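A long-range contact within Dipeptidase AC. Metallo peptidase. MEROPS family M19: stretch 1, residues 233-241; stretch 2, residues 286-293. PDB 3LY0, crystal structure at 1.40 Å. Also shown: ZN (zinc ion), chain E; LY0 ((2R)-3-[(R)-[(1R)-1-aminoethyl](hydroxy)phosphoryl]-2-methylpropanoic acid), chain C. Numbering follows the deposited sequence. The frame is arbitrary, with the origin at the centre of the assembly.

Stretch 1 233-241: HSNAHAVTP
Stretch 2 (286-293) LRHLDHLI

Stretch 2 is one run of α-helix, residues 286-293, extending beyond the stretch at both ends; its phi/psi values stay near -63/-45 from Arg287 to Ile293, with Leu286 looser at -73/-28, and the i to i-4 bonds include Leu292 N to His288 O at 2.9 Å and His291 N to Arg287 O at 3.1 Å. Stretch 1 is irregular. It runs extended through His233 (-150/74), Ser234 (-146/146), Asn235 (-114/-165) and Ala236 (-94/116), then folds into a tight turn in which residues 237-239 have helical phi/psi without regular helical bonding. Ala236 O ties this turn together by accepting from both Val239 N and Thr240 N, each at 3.0 Å. Thr240 (-130/106) returns the chain to an extended path. The register is set where Ala236 CA lies 5.9 Å from His288 CA, and the contact buries 438 Å² in all.

The polar part of the contact is centred on His288, whose side chain (chi1 -81°, m; chi2 -87°) points toward the loop and uses both ring nitrogens. Ala236 N donates to His288 ND1 at 3.1 Å with an angle of 160° at the hydrogen, so ND1 must carry a lone pair. His288 NE2 in turn donates to Thr240 OG1 at 2.9 Å. Both partners sit at the ring edge, near its plane, where imidazole nitrogens direct their lone pair and proton. Histidine suits this place because a neutral ring can accept at one nitrogen and donate at the other, thereby linking the start of the turn to its end. Thr240, with chi1 -64° (m), supplies the hydroxyl acceptor although its CA-to-CB bond points sideways.

The same ring also has an apolar partner. Val239, chi1 176° (t), points toward the helix and sets CG1 over one face of the His288 ring, 3.6 Å from the centroid and 27° off the normal. This is a CH-pi contact, in which a methyl group meets the pi cloud while the ring edge remains free for hydrogen bonding. Val239 CG1 also lies 3.9 Å from Arg287 CG, where the aliphatic part of the arginine (chi1 t, chi2 t, chi3 m) adds cover, and Val239 CG2 approaches His291 CB at 4.0 Å.

The remaining contacts include the two alanine methyls, Ala236 CB and Ala238 CB, both of which reach the His291 ring. Ala236 CB points toward the helix and meets His291 CD2 at 3.7 Å and Leu292 CD2 at 4.2 Å, the latter an apolar contact. Leu292 (chi1 -66°, m; chi2 170°, t) presents its branched end to the loop. His291, with chi1 -168° (t) and chi2 91°, also receives Ala238 CB, 3.7 Å from its NE2. Asn235, chi1 -60° (m) and chi2 -24°, brings CB to 3.3 Å from His288 ND1, while its amide is hydrogen-bonded elsewhere in the structure.

At the start of stretch 1, His233 (chi1 59°, p; chi2 -59°) lies beyond the helix contact and binds zinc through NE2 at 2.2 Å from ZN.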

# COMPACT_ATOMS: atom_id res chain seq x y z
N HIS A 233 -1.40 0.04 -3.72
CA HIS A 233 -2.64 -0.62 -3.32
C HIS A 233 -3.86 0.05 -3.96
O HIS A 233 -4.63 0.75 -3.30
CB HIS A 233 -2.73 -0.79 -1.78
CG HIS A 233 -2.69 0.48 -0.98
ND1 HIS A 233 -1.63 1.37 -1.02
CD2 HIS A 233 -3.54 0.97 -0.04
CE1 HIS A 233 -1.86 2.37 -0.19
NE2 HIS A 233 -3.00 2.15 0.43
N SER A 234 -4.02 -0.20 -5.26
CA SER A 234 -5.10 0.40 -6.05
C SER A 234 -5.56 -0.58 -7.10
O SER A 234 -4.75 -1.33 -7.65
CB SER A 234 -4.60 1.67 -6.76
OG SER A 234 -4.19 2.66 -5.83
N ASN A 235 -6.86 -0.56 -7.41
CA ASN A 235 -7.44 -1.49 -8.36
C ASN A 235 -7.95 -0.81 -9.63
O ASN A 235 -7.59 0.34 -9.90
CB ASN A 235 -8.52 -2.34 -7.68
CG ASN A 235 -7.95 -3.14 -6.51
OD1 ASN A 235 -6.74 -3.42 -6.47
ND2 ASN A 235 -8.80 -3.50 -5.55
N ALA A 236 -8.76 -1.52 -10.41
CA ALA A 236 -9.15 -1.02 -11.73
C ALA A 236 -10.47 -0.27 -11.69
O ALA A 236 -11.52 -0.86 -11.41
CB ALA A 236 -9.23 -2.17 -12.72
N HIS A 237 -10.42 1.02 -12.00
CA HIS A 237 -11.61 1.87 -12.00
C HIS A 237 -12.68 1.35 -12.96
O HIS A 237 -13.87 1.49 -12.71
CB HIS A 237 -11.23 3.30 -12.36
CG HIS A 237 -12.29 4.30 -12.03
ND1 HIS A 237 -13.29 4.64 -12.91
CD2 HIS A 237 -12.52 5.01 -10.90
CE1 HIS A 237 -14.08 5.53 -12.34
NE2 HIS A 237 -13.63 5.78 -11.13
N ALA A 238 -12.23 0.76 -14.06
CA ALA A 238 -13.14 0.24 -15.09
C ALA A 238 -14.00 -0.89 -14.54
O ALA A 238 -15.09 -1.14 -15.06
CB ALA A 238 -12.37 -0.20 -16.32
N VAL A 239 -13.52 -1.57 -13.51
CA VAL A 239 -14.26 -2.65 -12.87
C VAL A 239 -15.06 -2.14 -11.67
O VAL A 239 -16.24 -2.45 -11.52
CB VAL A 239 -13.31 -3.78 -12.43
CG1 VAL A 239 -14.04 -4.87 -11.68
CG2 VAL A 239 -12.56 -4.35 -13.63
N THR A 240 -14.40 -1.36 -10.81
CA THR A 240 -15.04 -0.78 -9.63
C THR A 240 -14.73 0.72 -9.61
O THR A 240 -13.60 1.11 -9.33
CB THR A 240 -14.46 -1.39 -8.34
OG1 THR A 240 -14.76 -2.79 -8.30
CG2 THR A 240 -15.01 -0.71 -7.09
N PRO A 241 -15.72 1.56 -9.93
CA PRO A 241 -15.50 3.01 -10.05
C PRO A 241 -15.43 3.74 -8.71
O PRO A 241 -16.16 4.71 -8.48
CB PRO A 241 -16.71 3.47 -10.87
CG PRO A 241 -17.78 2.51 -10.46
CD PRO A 241 -17.07 1.18 -10.38
N LEU A 286 -10.45 -11.85 -9.24
CA LEU A 286 -9.89 -12.25 -10.53
C LEU A 286 -10.28 -11.30 -11.65
O LEU A 286 -9.56 -11.15 -12.63
CB LEU A 286 -10.33 -13.67 -10.87
CG LEU A 286 -9.68 -14.72 -9.97
CD1 LEU A 286 -10.35 -16.07 -10.18
CD2 LEU A 286 -8.17 -14.79 -10.23
N ARG A 287 -11.43 -10.65 -11.51
CA ARG A 287 -11.86 -9.66 -12.47
C ARG A 287 -10.86 -8.51 -12.49
O ARG A 287 -10.40 -8.09 -13.54
CB ARG A 287 -13.25 -9.16 -12.08
CG ARG A 287 -14.01 -8.46 -13.18
CD ARG A 287 -15.48 -8.32 -12.78
NE ARG A 287 -16.03 -9.57 -12.25
CZ ARG A 287 -16.66 -9.70 -11.08
NH1 ARG A 287 -16.86 -8.64 -10.30
NH2 ARG A 287 -17.11 -10.89 -10.69
N HIS A 288 -10.51 -8.01 -11.31
CA HIS A 288 -9.53 -6.93 -11.24
C HIS A 288 -8.16 -7.38 -11.70
O HIS A 288 -7.50 -6.67 -12.45
CB HIS A 288 -9.45 -6.37 -9.82
CG HIS A 288 -10.53 -5.38 -9.51
ND1 HIS A 288 -10.42 -4.03 -9.79
CD2 HIS A 288 -11.77 -5.56 -8.99
CE1 HIS A 288 -11.53 -3.42 -9.43
NE2 HIS A 288 -12.36 -4.32 -8.93
N LEU A 289 -7.73 -8.56 -11.27
CA LEU A 289 -6.41 -9.04 -11.69
C LEU A 289 -6.33 -9.20 -13.19
O LEU A 289 -5.36 -8.78 -13.81
CB LEU A 289 -6.03 -10.35 -10.99
CG LEU A 289 -5.57 -10.22 -9.54
CD1 LEU A 289 -5.42 -11.60 -8.92
CD2 LEU A 289 -4.25 -9.45 -9.45
N ASP A 290 -7.36 -9.79 -13.79
CA ASP A 290 -7.37 -9.94 -15.24
C ASP A 290 -7.27 -8.59 -15.93
O ASP A 290 -6.54 -8.43 -16.90
CB ASP A 290 -8.65 -10.61 -15.73
CG ASP A 290 -8.64 -12.13 -15.57
OD1 ASP A 290 -7.58 -12.72 -15.27
OD2 ASP A 290 -9.72 -12.73 -15.75
N HIS A 291 -8.04 -7.63 -15.44
CA HIS A 291 -8.06 -6.32 -16.08
C HIS A 291 -6.70 -5.63 -15.96
O HIS A 291 -6.19 -5.06 -16.92
CB HIS A 291 -9.16 -5.42 -15.51
CG HIS A 291 -9.40 -4.18 -16.31
ND1 HIS A 291 -10.33 -4.13 -17.33
CD2 HIS A 291 -8.82 -2.96 -16.27
CE1 HIS A 291 -10.32 -2.93 -17.88
NE2 HIS A 291 -9.41 -2.20 -17.25
N LEU A 292 -6.12 -5.70 -14.77
CA LEU A 292 -4.81 -5.10 -14.53
C LEU A 292 -3.73 -5.79 -15.37
O LEU A 292 -2.93 -5.11 -16.02
CB LEU A 292 -4.44 -5.16 -13.05
CG LEU A 292 -5.32 -4.31 -12.13
CD1 LEU A 292 -5.02 -4.64 -10.67
CD2 LEU A 292 -5.09 -2.83 -12.38
N ILE A 293 -3.74 -7.12 -15.38
CA ILE A 293 -2.74 -7.87 -16.13
C ILE A 293 -2.86 -7.59 -17.63
O ILE A 293 -1.87 -7.43 -18.33
CB ILE A 293 -2.84 -9.38 -15.85
CG1 ILE A 293 -2.43 -9.65 -14.39
CG2 ILE A 293 -1.94 -10.17 -16.79
CD1 ILE A 293 -2.80 -11.01 -13.88
ZN ZN E . -4.14 3.44 1.87
P LY0 C . -5.50 2.71 4.16
C1 LY0 C . -6.29 3.83 6.60
N1 LY0 C . -3.89 3.35 6.21
C2 LY0 C . -5.26 2.93 5.96
C4 LY0 C . -7.06 1.80 3.84
C5 LY0 C . -7.96 2.40 2.80
C6 LY0 C . -7.22 2.80 1.55
C7 LY0 C . -9.24 1.65 2.56
O31 LY0 C . -4.29 1.95 3.68
O32 LY0 C . -5.51 4.12 3.48
O61 LY0 C . -7.84 3.61 0.65
O62 LY0 C . -6.06 2.43 1.33